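Long-range contacts in cell shape determining protein MreC (Streptococcus pneumoniae, PDB 2QF4), which helps form and maintain cell shape, probably as part of the elongasome that builds peripheral peptidoglycan, and is represented here by its major extracellular domain: residues A[10-15]-A[26-31]; A[38-43]-A[121-126]; A[62-67]-A[86-91]; A[107-112]-A[131-136]. One frame throughout, in Å; residues are numbered along the deposited sequence.

Interaction 1. Residues A[10-15]-A[26-31]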
loop_
_atom_site.group_PDB
_atom_site.type_symbol
_atom_site.label_atom_id
_atom_site.label_comp_id
_atom_site.label_asym_id
_atom_site.label_seq_id
_atom_site.Cartn_x
_atom_site.Cartn_y
_atom_site.Cartn_z
ATOM N N ALA A 10 -12.173 -6.899 9.647
ATOM C CA ALA A 10 -13.034 -6.291 8.631
ATOM C C ALA A 10 -13.996 -5.362 9.329
ATOM O O ALA A 10 -14.563 -5.712 10.364
ATOM C CB ALA A 10 -13.745 -7.364 7.806
ATOM N N ALA A 11 -14.214 -4.178 8.770
ATOM C CA ALA A 11 -15.041 -3.163 9.409
ATOM C C ALA A 11 -15.738 -2.349 8.333
ATOM O O ALA A 11 -15.319 -2.281 7.186
ATOM C CB ALA A 11 -14.189 -2.255 10.300
ATOM N N ASP A 12 -16.844 -1.725 8.716
ATOM C CA ASP A 12 -17.619 -0.876 7.792
ATOM C C ASP A 12 -16.964 0.480 7.583
ATOM O O ASP A 12 -16.454 1.086 8.535
ATOM C CB ASP A 12 -19.007 -0.586 8.377
ATOM C CG ASP A 12 -19.721 -1.815 8.835
ATOM O OD1 ASP A 12 -20.120 -2.610 7.967
ATOM O OD2 ASP A 12 -19.884 -1.975 10.049
ATOM N N VAL A 13 -17.045 0.978 6.352
ATOM C CA VAL A 13 -16.736 2.386 6.068
ATOM C C VAL A 13 -17.875 3.267 6.578
ATOM O O VAL A 13 -19.020 3.079 6.182
ATOM C CB VAL A 13 -16.558 2.596 4.562
ATOM C CG1 VAL A 13 -16.265 4.045 4.248
ATOM C CG2 VAL A 13 -15.424 1.679 4.037
ATOM N N ILE A 14 -17.560 4.184 7.467
ATOM C CA ILE A 14 -18.528 5.120 7.992
ATOM C C ILE A 14 -18.251 6.551 7.547
ATOM O O ILE A 14 -19.148 7.397 7.621
ATOM C CB ILE A 14 -18.718 5.014 9.521
ATOM C CG1 ILE A 14 -17.387 5.097 10.257
ATOM C CG2 ILE A 14 -19.497 3.725 9.880
ATOM C CD1 ILE A 14 -17.508 5.347 11.744
ATOM N N MET A 15 -17.038 6.884 7.129
ATOM C CA MET A 15 -16.762 8.190 6.528
ATOM C C MET A 15 -15.776 7.999 5.389
ATOM O O MET A 15 -14.922 7.112 5.431
ATOM C CB MET A 15 -16.193 9.200 7.537
ATOM C CG MET A 15 -17.169 9.661 8.588
ATOM S SD MET A 15 -17.385 8.610 10.026
ATOM C CE MET A 15 -15.855 9.016 10.847
ATOM N N THR A 26 -12.779 6.314 7.151
ATOM C CA THR A 26 -12.907 5.931 8.556
ATOM C C THR A 26 -13.719 4.670 8.642
ATOM O O THR A 26 -14.809 4.569 8.048
ATOM C CB THR A 26 -13.587 7.039 9.387
ATOM O OG1 THR A 26 -12.876 8.245 9.196
ATOM C CG2 THR A 26 -13.607 6.669 10.862
ATOM N N LEU A 27 -13.200 3.712 9.410
ATOM C CA LEU A 27 -13.839 2.448 9.687
ATOM C C LEU A 27 -14.381 2.429 11.115
ATOM O O LEU A 27 -13.826 3.054 12.018
ATOM C CB LEU A 27 -12.843 1.288 9.500
ATOM C CG LEU A 27 -12.068 1.278 8.211
ATOM C CD1 LEU A 27 -11.102 0.059 8.198
ATOM C CD2 LEU A 27 -12.994 1.259 7.037
ATOM N N ASP A 28 -15.452 1.671 11.311
ATOM C CA ASP A 28 -16.147 1.561 12.595
ATOM C C ASP A 28 -15.608 0.493 13.533
ATOM O O ASP A 28 -16.357 0.009 14.361
ATOM C CB ASP A 28 -17.645 1.384 12.376
ATOM C CG ASP A 28 -18.027 0.059 11.750
ATOM O OD1 ASP A 28 -17.155 -0.749 11.388
ATOM O OD2 ASP A 28 -19.265 -0.137 11.616
ATOM N N ALA A 29 -14.311 0.213 13.507
ATOM C CA ALA A 29 -13.628 -0.646 14.495
ATOM C C ALA A 29 -12.331 0.087 14.770
ATOM O O ALA A 29 -11.684 0.560 13.834
ATOM C CB ALA A 29 -13.455 -2.025 13.989
ATOM N N GLY A 30 -11.837 0.072 16.001
ATOM C CA GLY A 30 -10.447 0.066 16.228
ATOM C C GLY A 30 -9.814 -0.755 17.275
ATOM O O GLY A 30 -9.875 -1.941 17.152
ATOM N N ARG A 31 -9.089 -0.107 18.177
ATOM C CA ARG A 31 -8.176 -0.850 19.056
ATOM C C ARG A 31 -8.918 -1.853 19.917
ATOM O O ARG A 31 -8.414 -2.958 20.156
ATOM C CB ARG A 31 -7.377 0.104 19.934
ATOM C CG ARG A 31 -6.225 -0.394 20.781
ATOM C CD ARG A 31 -5.609 0.820 21.507
ATOM N NE ARG A 31 -4.852 1.695 20.595
ATOM C CZ ARG A 31 -5.125 2.970 20.306
ATOM N NH1 ARG A 31 -6.159 3.612 20.846
ATOM N NH2 ARG A 31 -4.342 3.623 19.449
#

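Interaction 2. Residues A[38-43]-A[121-126]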
loop_
_atom_site.group_PDB
_atom_site.type_symbol
_atom_site.label_atom_id
_atom_site.label_comp_id
_atom_site.label_asym_id
_atom_site.label_seq_id
_atom_site.Cartn_x
_atom_site.Cartn_y
_atom_site.Cartn_z
ATOM N N ASN A 38 0.399 -1.153 12.588
ATOM C CA ASN A 38 1.195 -1.785 11.532
ATOM C C ASN A 38 0.338 -2.230 10.401
ATOM O O ASN A 38 0.858 -2.852 9.487
ATOM C CB ASN A 38 2.109 -2.996 12.023
ATOM C CG ASN A 38 1.326 -4.334 12.331
ATOM O OD1 ASN A 38 0.124 -4.323 12.589
ATOM N ND2 ASN A 38 2.038 -5.488 12.290
ATOM N N MET A 39 -0.991 -1.955 10.444
ATOM C CA MET A 39 -1.873 -2.584 9.512
ATOM C C MET A 39 -2.016 -1.842 8.206
ATOM O O MET A 39 -2.038 -0.612 8.135
ATOM C CB MET A 39 -3.255 -2.834 10.135
ATOM C CG MET A 39 -3.239 -3.904 11.217
ATOM S SD MET A 39 -4.858 -4.105 11.947
ATOM C CE MET A 39 -4.626 -5.751 12.707
ATOM N N LEU A 40 -2.134 -2.654 7.177
ATOM C CA LEU A 40 -2.513 -2.228 5.833
ATOM C C LEU A 40 -3.984 -2.509 5.638
ATOM O O LEU A 40 -4.604 -3.186 6.444
ATOM C CB LEU A 40 -1.627 -2.893 4.781
ATOM C CG LEU A 40 -0.157 -2.419 4.791
ATOM C CD1 LEU A 40 0.655 -3.203 3.775
ATOM C CD2 LEU A 40 -0.088 -0.917 4.449
ATOM N N ALA A 41 -4.558 -1.933 4.591
ATOM C CA ALA A 41 -5.980 -2.000 4.322
ATOM C C ALA A 41 -6.217 -2.494 2.903
ATOM O O ALA A 41 -5.586 -2.015 1.949
ATOM C CB ALA A 41 -6.596 -0.601 4.503
ATOM N N ILE A 42 -7.112 -3.475 2.779
ATOM C CA ILE A 42 -7.427 -4.146 1.524
ATOM C C ILE A 42 -8.918 -4.091 1.183
ATOM O O ILE A 42 -9.805 -4.067 2.050
ATOM C CB ILE A 42 -6.884 -5.612 1.540
ATOM C CG1 ILE A 42 -7.701 -6.592 2.303
ATOM C CG2 ILE A 42 -5.457 -5.642 2.065
ATOM C CD1 ILE A 42 -7.339 -8.045 1.953
ATOM N N ALA A 43 -9.178 -4.094 -0.107
ATOM C CA ALA A 43 -10.519 -4.236 -0.656
ATOM C C ALA A 43 -10.369 -4.910 -1.962
ATOM O O ALA A 43 -9.425 -4.674 -2.693
ATOM C CB ALA A 43 -11.179 -2.872 -0.868
ATOM N N GLY A 121 9.865 -2.315 6.864
ATOM C CA GLY A 121 9.428 -1.087 7.518
ATOM C C GLY A 121 8.251 -1.327 8.441
ATOM O O GLY A 121 8.072 -2.405 8.992
ATOM N N ASN A 122 7.479 -0.281 8.658
ATOM C CA ASN A 122 6.401 -0.327 9.630
ATOM C C ASN A 122 5.228 -1.177 9.198
ATOM O O ASN A 122 4.635 -1.883 10.018
ATOM C CB ASN A 122 5.911 1.091 9.946
ATOM C CG ASN A 122 4.728 1.109 10.956
ATOM O OD1 ASN A 122 4.905 0.840 12.137
ATOM N ND2 ASN A 122 3.504 1.341 10.461
ATOM N N PHE A 123 4.892 -1.152 7.919
ATOM C CA PHE A 123 3.702 -1.852 7.397
ATOM C C PHE A 123 4.176 -3.201 6.916
ATOM O O PHE A 123 4.243 -3.484 5.745
ATOM C CB PHE A 123 3.040 -0.988 6.345
ATOM C CG PHE A 123 2.457 0.274 6.920
ATOM C CD1 PHE A 123 1.274 0.234 7.626
ATOM C CD2 PHE A 123 3.098 1.480 6.801
ATOM C CE1 PHE A 123 0.752 1.354 8.216
ATOM C CE2 PHE A 123 2.567 2.621 7.388
ATOM C CZ PHE A 123 1.394 2.548 8.100
ATOM N N ASN A 124 4.483 -4.049 7.888
ATOM C CA ASN A 124 5.321 -5.223 7.697
ATOM C C ASN A 124 4.571 -6.477 7.324
ATOM O O ASN A 124 4.785 -7.523 7.868
ATOM C CB ASN A 124 6.251 -5.443 8.916
ATOM C CG ASN A 124 5.534 -5.761 10.206
ATOM O OD1 ASN A 124 4.368 -5.476 10.360
ATOM N ND2 ASN A 124 6.237 -6.406 11.135
ATOM N N VAL A 125 3.680 -6.376 6.332
ATOM C CA VAL A 125 2.967 -7.517 5.786
ATOM C C VAL A 125 3.233 -7.572 4.292
ATOM O O VAL A 125 2.843 -6.684 3.554
ATOM C CB VAL A 125 1.433 -7.512 6.074
ATOM C CG1 VAL A 125 0.835 -6.142 5.943
ATOM C CG2 VAL A 125 0.693 -8.538 5.250
ATOM N N ALA A 126 3.857 -8.652 3.871
ATOM C CA ALA A 126 4.247 -8.865 2.498
ATOM C C ALA A 126 3.166 -9.560 1.667
ATOM O O ALA A 126 2.242 -10.168 2.207
ATOM C CB ALA A 126 5.558 -9.694 2.468
HETATM O O HOH W 1 1.876 -5.553 9.397
#

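Interaction 3. Residues A[62-67]-A[86-91]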
loop_
_atom_site.group_PDB
_atom_site.type_symbol
_atom_site.label_atom_id
_atom_site.label_comp_id
_atom_site.label_asym_id
_atom_site.label_seq_id
_atom_site.Cartn_x
_atom_site.Cartn_y
_atom_site.Cartn_z
ATOM N N ASN A 62 -5.468 5.866 5.306
ATOM C CA ASN A 62 -4.945 6.764 4.295
ATOM C C ASN A 62 -4.884 6.045 2.975
ATOM O O ASN A 62 -4.235 4.996 2.865
ATOM C CB ASN A 62 -3.564 7.219 4.684
ATOM C CG ASN A 62 -3.104 8.357 3.841
ATOM O OD1 ASN A 62 -2.102 8.252 3.160
ATOM N ND2 ASN A 62 -3.865 9.427 3.827
ATOM N N LEU A 63 -5.582 6.573 1.981
ATOM C CA LEU A 63 -5.671 5.861 0.724
ATOM C C LEU A 63 -4.386 6.005 -0.111
ATOM O O LEU A 63 -3.653 6.979 -0.023
ATOM C CB LEU A 63 -6.910 6.311 -0.079
ATOM C CG LEU A 63 -8.260 5.999 0.608
ATOM C CD1 LEU A 63 -9.415 6.553 -0.242
ATOM C CD2 LEU A 63 -8.473 4.502 0.785
ATOM N N LEU A 64 -4.204 5.070 -1.024
ATOM C CA LEU A 64 -3.034 5.087 -1.907
ATOM C C LEU A 64 -3.077 6.139 -2.998
ATOM O O LEU A 64 -2.072 6.371 -3.664
ATOM C CB LEU A 64 -2.872 3.725 -2.594
ATOM C CG LEU A 64 -2.529 2.525 -1.714
ATOM C CD1 LEU A 64 -2.273 1.314 -2.638
ATOM C CD2 LEU A 64 -1.336 2.775 -0.793
ATOM N N THR A 65 -4.221 6.764 -3.208
ATOM C CA THR A 65 -4.387 7.762 -4.268
ATOM C C THR A 65 -4.027 9.189 -3.839
ATOM O O THR A 65 -4.200 10.101 -4.621
ATOM C CB THR A 65 -5.811 7.679 -4.793
ATOM O OG1 THR A 65 -6.714 7.749 -3.680
ATOM C CG2 THR A 65 -6.033 6.363 -5.558
ATOM N N ASN A 66 -3.471 9.361 -2.636
ATOM C CA ASN A 66 -2.970 10.662 -2.221
ATOM C C ASN A 66 -1.739 11.086 -2.995
ATOM O O ASN A 66 -0.830 10.304 -3.240
ATOM C CB ASN A 66 -2.717 10.680 -0.736
ATOM C CG ASN A 66 -3.991 10.772 0.011
ATOM O OD1 ASN A 66 -4.662 11.816 -0.028
ATOM N ND2 ASN A 66 -4.378 9.701 0.673
ATOM N N THR A 67 -1.716 12.347 -3.388
ATOM C CA THR A 67 -0.627 12.901 -4.185
ATOM C C THR A 67 0.735 12.624 -3.562
ATOM O O THR A 67 1.632 12.115 -4.228
ATOM C CB THR A 67 -0.825 14.411 -4.379
ATOM O OG1 THR A 67 -2.102 14.612 -4.987
ATOM C CG2 THR A 67 0.309 14.994 -5.232
ATOM N N GLY A 86 11.151 -1.421 -2.975
ATOM C CA GLY A 86 11.082 0.033 -2.923
ATOM C C GLY A 86 10.005 0.472 -1.973
ATOM O O GLY A 86 9.514 -0.321 -1.175
ATOM N N ILE A 87 9.644 1.743 -2.037
ATOM C CA ILE A 87 8.572 2.285 -1.175
ATOM C C ILE A 87 7.634 3.123 -2.042
ATOM O O ILE A 87 8.011 3.746 -3.002
ATOM C CB ILE A 87 9.018 3.095 0.070
ATOM C CG1 ILE A 87 9.856 4.301 -0.384
ATOM C CG2 ILE A 87 9.821 2.231 0.999
ATOM C CD1 ILE A 87 9.923 5.459 0.682
ATOM N N ILE A 88 6.387 3.155 -1.611
ATOM C CA ILE A 88 5.380 4.044 -2.195
ATOM C C ILE A 88 5.644 5.475 -1.741
ATOM O O ILE A 88 5.809 5.721 -0.549
ATOM C CB ILE A 88 3.988 3.617 -1.781
ATOM C CG1 ILE A 88 3.638 2.257 -2.404
ATOM C CG2 ILE A 88 2.949 4.671 -2.186
ATOM C CD1 ILE A 88 2.367 1.608 -1.848
ATOM N N ILE A 89 5.702 6.411 -2.686
ATOM C CA ILE A 89 5.953 7.835 -2.340
ATOM C C ILE A 89 4.786 8.744 -2.696
ATOM O O ILE A 89 4.773 9.881 -2.249
ATOM C CB ILE A 89 7.288 8.329 -2.966
ATOM C CG1 ILE A 89 7.257 8.252 -4.490
ATOM C CG2 ILE A 89 8.459 7.576 -2.352
ATOM C CD1 ILE A 89 8.367 9.082 -5.207
ATOM N N GLY A 90 3.811 8.281 -3.469
ATOM C CA GLY A 90 2.683 9.136 -3.840
ATOM C C GLY A 90 1.936 8.594 -5.012
ATOM O O GLY A 90 2.089 7.418 -5.352
ATOM N N TYR A 91 1.140 9.446 -5.632
ATOM C CA TYR A 91 0.204 9.049 -6.671
ATOM C C TYR A 91 0.045 10.224 -7.606
ATOM O O TYR A 91 -0.085 11.368 -7.156
ATOM C CB TYR A 91 -1.163 8.647 -6.097
ATOM C CG TYR A 91 -2.155 8.110 -7.068
ATOM C CD1 TYR A 91 -3.124 8.928 -7.617
ATOM C CD2 TYR A 91 -2.160 6.778 -7.419
ATOM C CE1 TYR A 91 -4.072 8.431 -8.502
ATOM C CE2 TYR A 91 -3.111 6.284 -8.327
ATOM C CZ TYR A 91 -4.027 7.141 -8.861
ATOM O OH TYR A 91 -5.008 6.687 -9.717
#

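Interaction 4. Residues A[107-112]-A[131-136]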
loop_
_atom_site.group_PDB
_atom_site.type_symbol
_atom_site.label_atom_id
_atom_site.label_comp_id
_atom_site.label_asym_id
_atom_site.label_seq_id
_atom_site.Cartn_x
_atom_site.Cartn_y
_atom_site.Cartn_z
ATOM N N SER A 107 18.081 -3.745 -11.612
ATOM C CA SER A 107 17.430 -4.687 -12.527
ATOM C C SER A 107 16.527 -3.988 -13.508
ATOM O O SER A 107 15.828 -3.027 -13.153
ATOM C CB SER A 107 16.533 -5.702 -11.776
ATOM O OG SER A 107 15.827 -6.538 -12.721
ATOM N N ASP A 108 16.442 -4.523 -14.716
ATOM C CA ASP A 108 15.394 -4.119 -15.622
ATOM C C ASP A 108 14.032 -4.296 -14.942
ATOM O O ASP A 108 13.815 -5.219 -14.165
ATOM C CB ASP A 108 15.414 -4.949 -16.906
ATOM C CG ASP A 108 16.614 -4.684 -17.789
ATOM O OD1 ASP A 108 17.404 -3.744 -17.550
ATOM O OD2 ASP A 108 16.752 -5.464 -18.760
ATOM N N ILE A 109 13.122 -3.384 -15.259
ATOM C CA ILE A 109 11.751 -3.424 -14.785
ATOM C C ILE A 109 10.888 -3.146 -15.995
ATOM O O ILE A 109 11.180 -2.214 -16.748
ATOM C CB ILE A 109 11.520 -2.392 -13.663
ATOM C CG1 ILE A 109 12.282 -2.771 -12.388
ATOM C CG2 ILE A 109 10.010 -2.243 -13.334
ATOM C CD1 ILE A 109 12.276 -1.679 -11.333
ATOM N N SER A 110 9.888 -3.983 -16.233
ATOM C CA SER A 110 9.095 -3.936 -17.465
ATOM C C SER A 110 7.632 -3.741 -17.162
ATOM O O SER A 110 7.107 -4.232 -16.159
ATOM C CB SER A 110 9.234 -5.276 -18.183
ATOM O OG SER A 110 10.569 -5.572 -18.532
ATOM N N ALA A 111 6.938 -3.151 -18.112
ATOM C CA ALA A 111 5.496 -3.057 -18.048
ATOM C C ALA A 111 4.898 -4.448 -17.802
ATOM O O ALA A 111 5.305 -5.437 -18.444
ATOM C CB ALA A 111 4.981 -2.449 -19.354
ATOM N N GLY A 112 3.935 -4.541 -16.904
ATOM C CA GLY A 112 3.299 -5.794 -16.539
ATOM C C GLY A 112 3.902 -6.479 -15.340
ATOM O O GLY A 112 3.253 -7.359 -14.770
ATOM N N GLY A 131 -0.469 -3.880 -7.735
ATOM C CA GLY A 131 -0.769 -3.551 -9.120
ATOM C C GLY A 131 0.283 -4.076 -10.044
ATOM O O GLY A 131 0.995 -5.017 -9.705
ATOM N N GLU A 132 0.362 -3.452 -11.217
ATOM C CA GLU A 132 1.339 -3.860 -12.219
ATOM C C GLU A 132 2.081 -2.643 -12.708
ATOM O O GLU A 132 1.524 -1.537 -12.795
ATOM C CB GLU A 132 0.700 -4.588 -13.377
ATOM C CG GLU A 132 -0.208 -3.797 -14.217
ATOM C CD GLU A 132 -0.791 -4.594 -15.375
ATOM O OE1 GLU A 132 -0.285 -5.701 -15.680
ATOM O OE2 GLU A 132 -1.773 -4.089 -15.971
ATOM N N VAL A 133 3.359 -2.841 -13.038
ATOM C CA VAL A 133 4.178 -1.768 -13.527
ATOM C C VAL A 133 3.651 -1.217 -14.834
ATOM O O VAL A 133 3.285 -1.979 -15.744
ATOM C CB VAL A 133 5.645 -2.253 -13.721
ATOM C CG1 VAL A 133 6.465 -1.211 -14.446
ATOM C CG2 VAL A 133 6.257 -2.611 -12.359
ATOM N N VAL A 134 3.605 0.096 -14.938
ATOM C CA VAL A 134 3.425 0.812 -16.198
ATOM C C VAL A 134 4.776 1.082 -16.840
ATOM O O VAL A 134 5.046 0.621 -17.945
ATOM C CB VAL A 134 2.601 2.106 -15.984
ATOM C CG1 VAL A 134 2.562 2.962 -17.246
ATOM C CG2 VAL A 134 1.203 1.761 -15.528
ATOM N N ALA A 135 5.639 1.824 -16.151
ATOM C CA ALA A 135 6.944 2.218 -16.704
ATOM C C ALA A 135 7.866 2.678 -15.608
ATOM O O ALA A 135 7.468 2.776 -14.452
ATOM C CB ALA A 135 6.758 3.330 -17.767
ATOM N N THR A 136 9.100 2.935 -15.994
ATOM C CA THR A 136 10.038 3.603 -15.128
ATOM C C THR A 136 10.402 4.961 -15.706
ATOM O O THR A 136 10.325 5.188 -16.907
ATOM C CB THR A 136 11.321 2.797 -14.897
ATOM O OG1 THR A 136 12.061 2.714 -16.105
ATOM C CG2 THR A 136 11.023 1.397 -14.393
HETATM O O HOH W 2 0.730 -8.278 -15.035
#

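Interaction 1. Residues A[10-15]-A[26-31]
Val13 and Leu27 face each other as an antiparallel non-hydrogen-bonded pair, 4.6 Å from CA to CA, and Met15 with Thr26 makes the neighbouring hydrogen-bonded pair. The first strand carries one extra residue between them, so Ile14 and Met15 both face Thr26. Thr26 O accepts Ile14 N at 2.8 Å and, weakly, Met15 N; Thr26 N returns a bond to Met15 O at 2.9 Å. Past the last regular residue of strand 24-27, Asp28 N still reaches Asp12 O at 3.0 Å. The carboxylate of Asp28 turns back to the same neighbour: its CG stands between the backbone N and the carbonyl carbon (chi1 68°), and OD1 takes Asp12 N at 2.9 Å from above the carboxylate plane. The two acid groups, their planes 77° apart, bring Asp12 OD2 within 2.5 Å of Asp28 OD2, a closeness consistent with a proton on one of them. Beside the acids, Ile14 lays CG2 and CD1 against Asp28 CB. Ala11 CB packs on Ala29 CB at 3.8 Å, and Val13 CG2 meets Leu27 CD2 at 3.9 Å on a face where both residues also touch Ile161 of strand 160-166. A classic beta bulge in a two-stranded hairpin results, set in the antiparallel barrel that forms one half of this alpha-lytic protease fold.

Interaction 2. Residues A[38-43]-A[121-126]
Met39 O lies at the edge of the Phe123 ring, near its plane and 3.4 Å from Phe123 CE1, while Leu40 CD2 approaches Phe123 CD1 obliquely at 3.6 Å. Over the centre of one ring face sits Asn122 ND2, a position that is doubtful because this side chain is modelled in two conformers. The amides of Asn38 and Asn124 are turned 59° against each other. Asn38 ND2 donates to Asn124 OD1 at 3.0 Å, in the plane of the acceptor carbonyl but tilted out of its own amide plane. Asn38 OD1 is hydrogen-bonded to Ser36 OG. A water adds a second bridge, donating to Asn38 O at 2.9 Å and to Asn124 OD1 at 2.7 Å. Consecutive inverse gamma turns centred on Phe123 and Asn124 fold the loop tightly here. Leu40 and Val125 slide past each other in opposite directions, Leu40 CD1 to Val125 CG1 3.7 Å in the given conformer of Val125. Where the start of strand 40-43 in one barrel meets this loop of the other, Asn124 OD1 is held by two donors, Asn38 ND2 and the water, so that a polar, hydrated link between the barrels sits beside the buried packing of Leu40, Phe123 and Val125.

Interaction 3. Residues A[62-67]-A[86-91]
Tyr91 lays its ring on Thr65 with CG anti to the backbone N (chi1 -175°), while Thr65 CG2 is anti to its own carbonyl carbon; the two side chains run side by side, pointing the same way. Thr65 CA stands over one ring face, 3.9 Å from the centroid of the Tyr91 ring in a CH-pi contact offset toward the rim, and Thr65 CG2 reaches Tyr91 CZ at 3.9 Å. The carbonyls of the turn gather at the base of the ring: Tyr91 CB lies 3.3 Å from Asn66 O and 3.5 Å from Leu64 O. Tyr91 N bonds to Thr67 O at 3.1 Å, the donor standing above the carbonyl plane. Without a side chain, Gly90 lets the same oxygen come to 3.2 Å from its CA in a CA-H...O contact. On the apolar side Leu64 crosses Ile88 at about a right angle, CD2 to CD1 4.0 Å. The chain from Leu63 to Asn66 makes a type I beta turn, braced by Asn66 ND2, which donates to Leu63 O at 2.9 Å, while Asn66 OD1 accepts Gln23 N. Leu64, Thr65 and Tyr91 all touch Leu151 as well. The contact fits a two-barrel fold: the turn that ends strand 59-63 of one barrel is docked on the bulged strand 82-92 of the other, where Ile89 and Gly90 both face Lys99 in a classic beta bulge.

Interaction 4. Residues A[107-112]-A[131-136]
Gly112 and Val133 meet where the loop that precedes strand 114-118 falls in beside strand 126-137, the antiparallel neighbour of strand 114-118 in one of the domain's two barrels. Gly112 N donates to Val133 O at 2.9 Å, an almost straight bond of 170°. The same oxygen receives a CA-H...O contact from Ala111 CA, and Ala111 CB rests 3.4 Å from Val134 O. Val133 turns its side chain toward the loop: CG1 is anti to the backbone N (chi1 171°) and touches Ile109 CG2 at 3.9 Å, the two side chains crossing at about a right angle. Ser110 O lies 3.5 Å from Val133 CB. The barrel strand is irregular at this point, because Val134 and Ala135 both face Thr148 across a classic beta bulge; Val133 and Thr136, on the two flanks of the bulge, both point toward the loop. Thr136 accordingly sets CG2 against Ile109 CB at 3.9 Å, while Thr136 OG1 is hydrogen-bonded to Ser139 OG. Ile109 also packs on Val147 of strand 146-151 and on Ile84 of strand 82-92, and Val133 on Val147 and on Ile77. At the Gly112 end, Glu132, extended beyond CG, brings OE1 near the glycine, and one water joins the two by donating to Gly112 O at 2.7 Å and to Glu132 OE1 at 2.8 Å.

Overall arrangement
Interactions 1 and 4 each lie within a single barrel, on opposite sides of the chain's centre with their own centres about 34 Å apart; interactions 2 and 3 join the two barrels near that centre, with their centres about 13 Å apart. None of the four touches another. Interactions 1, 2 and 3 are partly buried, and only interaction 4 is a surface contact. Interaction 1, a strand pairing, rests on backbone bonds and a carboxylate pair, whereas interaction 4 has one backbone bond, aliphatic side chains and a water. Both inter-barrel contacts bring an aromatic ring against backbone carbonyls, but interaction 2 adds a hydrated amide pair and interaction 3 a CH-pi contact. Along the chain, interaction 3 is nested inside the loop that interaction 2 closes.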